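Local structure of aspartate aminotransferase, cytoplasmic (Schizosaccharomyces pombe 972h-, 6JPK) at the interface of chains A and B. The protein catalyses the reversible, pyridoxal-phosphate-dependent transfer of an amino group between L-aspartate and 2-oxoglutarate, giving oxaloacetate and L-glutamate, as a homodimer. Residues are numbered along the deposited sequence; one frame, centred on the assembly and turned at random. Chains: chain A/B, Aspartate aminotransferase, cytoplasmic.

The interface of chains A and B. Residues chain A 109-110, 113; chain B 289-292.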
ATOM      1  N   THR A 109      -6.392   6.625  -2.454  1.00  6.90           N
ATOM      2  CA  THR A 109      -6.894   5.463  -3.190  1.00  6.92           C
ATOM      3  C   THR A 109      -7.033   4.257  -2.270  1.00  8.69           C
ATOM      4  O   THR A 109      -8.051   3.555  -2.299  1.00  7.40           O
ATOM      5  CB  THR A 109      -5.978   5.139  -4.365  1.00  9.90           C
ATOM      6  OG1 THR A 109      -5.912   6.280  -5.222  1.00 11.79           O
ATOM      7  CG2 THR A 109      -6.537   3.949  -5.162  1.00  8.67           C
ATOM      8  N   GLY A 110      -6.014   4.008  -1.439  1.00  8.06           N
ATOM      9  CA  GLY A 110      -6.095   2.927  -0.472  1.00  6.20           C
ATOM     10  C   GLY A 110      -7.186   3.132   0.560  1.00  6.40           C
ATOM     11  O   GLY A 110      -7.809   2.164   1.003  1.00  6.38           O
ATOM     12  N   PHE A 113     -10.223   2.072  -1.177  1.00  6.43           N
ATOM     13  CA  PHE A 113     -10.264   0.617  -1.281  1.00 11.24           C
ATOM     14  C   PHE A 113     -10.726   0.001   0.030  1.00 11.89           C
ATOM     15  O   PHE A 113     -11.555  -0.921   0.041  1.00  6.91           O
ATOM     16  CB  PHE A 113      -8.893   0.071  -1.687  1.00 10.42           C
ATOM     17  CG  PHE A 113      -8.846  -1.430  -1.762  1.00 12.34           C
ATOM     18  CD1 PHE A 113      -8.392  -2.178  -0.685  1.00 15.21           C
ATOM     19  CD2 PHE A 113      -9.285  -2.094  -2.895  1.00 11.78           C
ATOM     20  CE1 PHE A 113      -8.366  -3.567  -0.738  1.00 18.32           C
ATOM     21  CE2 PHE A 113      -9.258  -3.477  -2.964  1.00 13.12           C
ATOM     22  CZ  PHE A 113      -8.797  -4.219  -1.887  1.00 14.15           C
TER
ATOM     23  N   ARG B 289      -3.615  -0.345  -9.818  1.00  9.95           N
ATOM     24  CA  ARG B 289      -4.324   0.922  -9.943  1.00 13.20           C
ATOM     25  C   ARG B 289      -5.574   0.944  -9.073  1.00 13.47           C
ATOM     26  O   ARG B 289      -5.919   1.983  -8.498  1.00 12.91           O
ATOM     27  CB  ARG B 289      -4.678   1.175 -11.407  1.00 17.85           C
ATOM     28  CG  ARG B 289      -5.771   2.197 -11.608  1.00 31.88           C
ATOM     29  CD  ARG B 289      -5.369   3.221 -12.646  1.00 43.27           C
ATOM     30  NE  ARG B 289      -5.011   2.579 -13.905  1.00 51.67           N
ATOM     31  CZ  ARG B 289      -4.301   3.161 -14.865  1.00 59.46           C
ATOM     32  NH1 ARG B 289      -4.020   2.492 -15.977  1.00 61.57           N
ATOM     33  NH2 ARG B 289      -3.858   4.405 -14.706  1.00 61.83           N
ATOM     34  N   ASN B 290      -6.245  -0.200  -8.927  1.00 10.35           N
ATOM     35  CA  ASN B 290      -7.518  -0.257  -8.221  1.00 10.69           C
ATOM     36  C   ASN B 290      -7.387  -0.682  -6.761  1.00 12.83           C
ATOM     37  O   ASN B 290      -8.395  -1.028  -6.133  1.00 14.70           O
ATOM     38  CB  ASN B 290      -8.473  -1.173  -8.976  1.00 11.60           C
ATOM     39  CG  ASN B 290      -8.941  -0.538 -10.243  1.00 14.08           C
ATOM     40  OD1 ASN B 290      -9.799   0.347 -10.206  1.00 16.31           O
ATOM     41  ND2 ASN B 290      -8.329  -0.912 -11.370  1.00  9.37           N
ATOM     42  N   THR B 291      -6.181  -0.642  -6.201  1.00 11.03           N
ATOM     43  CA  THR B 291      -6.001  -0.953  -4.788  1.00 13.06           C
ATOM     44  C   THR B 291      -5.214   0.146  -4.092  1.00 14.10           C
ATOM     45  O   THR B 291      -5.677   0.683  -3.084  1.00 14.02           O
ATOM     46  CB  THR B 291      -5.289  -2.295  -4.600  1.00 14.27           C
ATOM     47  OG1 THR B 291      -4.131  -2.322  -5.443  1.00 16.09           O
ATOM     48  CG2 THR B 291      -6.226  -3.467  -4.963  1.00 18.27           C
ATOM     49  N   ILE B 292      -4.027   0.477  -4.608  1.00 10.63           N
ATOM     50  CA  ILE B 292      -3.167   1.488  -3.997  1.00 12.44           C
ATOM     51  C   ILE B 292      -2.830   2.641  -4.931  1.00 10.55           C
ATOM     52  O   ILE B 292      -2.248   3.637  -4.465  1.00 12.03           O
ATOM     53  CB  ILE B 292      -1.859   0.868  -3.452  1.00 10.90           C
ATOM     54  CG1 ILE B 292      -0.988   0.340  -4.593  1.00  9.25           C
ATOM     55  CG2 ILE B 292      -2.163  -0.265  -2.497  1.00  8.96           C
ATOM     56  CD1 ILE B 292       0.415  -0.060  -4.141  1.00 13.33           C
TER
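The phosphate-binding Ser-Gly-Thr turn of this class I aminotransferase starts helix 107-127 of chain A, and here the helix packs against the loop of chain B that follows helix 274-289. A:Thr109, A:Gly110 and A:Phe113 face B:Asn290, B:Thr291 and B:Ile292. B:Thr291 contributes most of the surface buried by the loop. Its methyl CG2 sits above the ring plane of A:Phe113, over the rim at CE2 rather than the ring centre, with CG2 3.6 Å from A:Phe113 CE2. The two side chains run side by side and point the same way. In B:Thr291 the methyl is anti to the carbonyl carbon, while chi1 of 49° puts OG1 between the backbone N and carbonyl carbon, turned away from the ring. The A:Phe113 ring leaves the helix with CG anti to the backbone N (chi1 178°), which carries it alongside the B:Thr291 side chain. The backbone carbonyl O of B:Asn290 approaches A:Phe113 CD2 at 3.5 Å, from beyond the ring rim and raised out of the ring plane on the same side as the methyl. An alanine in place of A:Phe113 would probably leave the B:Thr291 methyl without its aromatic neighbour and open a gap between helix and loop. Nearer the helix start, the carbonyl O of B:Thr291 faces A:Gly110 CA on the helix surface, 3.5 Å away. B:Thr291 O is also 3.6 Å from A:Phe113 CB. The methyl of A:Thr109 adds to the packing: its CG2 is 3.9 Å from B:Ile292 C. B:Arg289 touches the patch through its backbone O; its side chain is poorly ordered. By family analogy, this arginine probably reads the distal carboxylate of the substrate in the active site of the other subunit. The patch and its two-fold twin join the subunits of the homodimer and probably help align the loop beside the cofactor-binding turn.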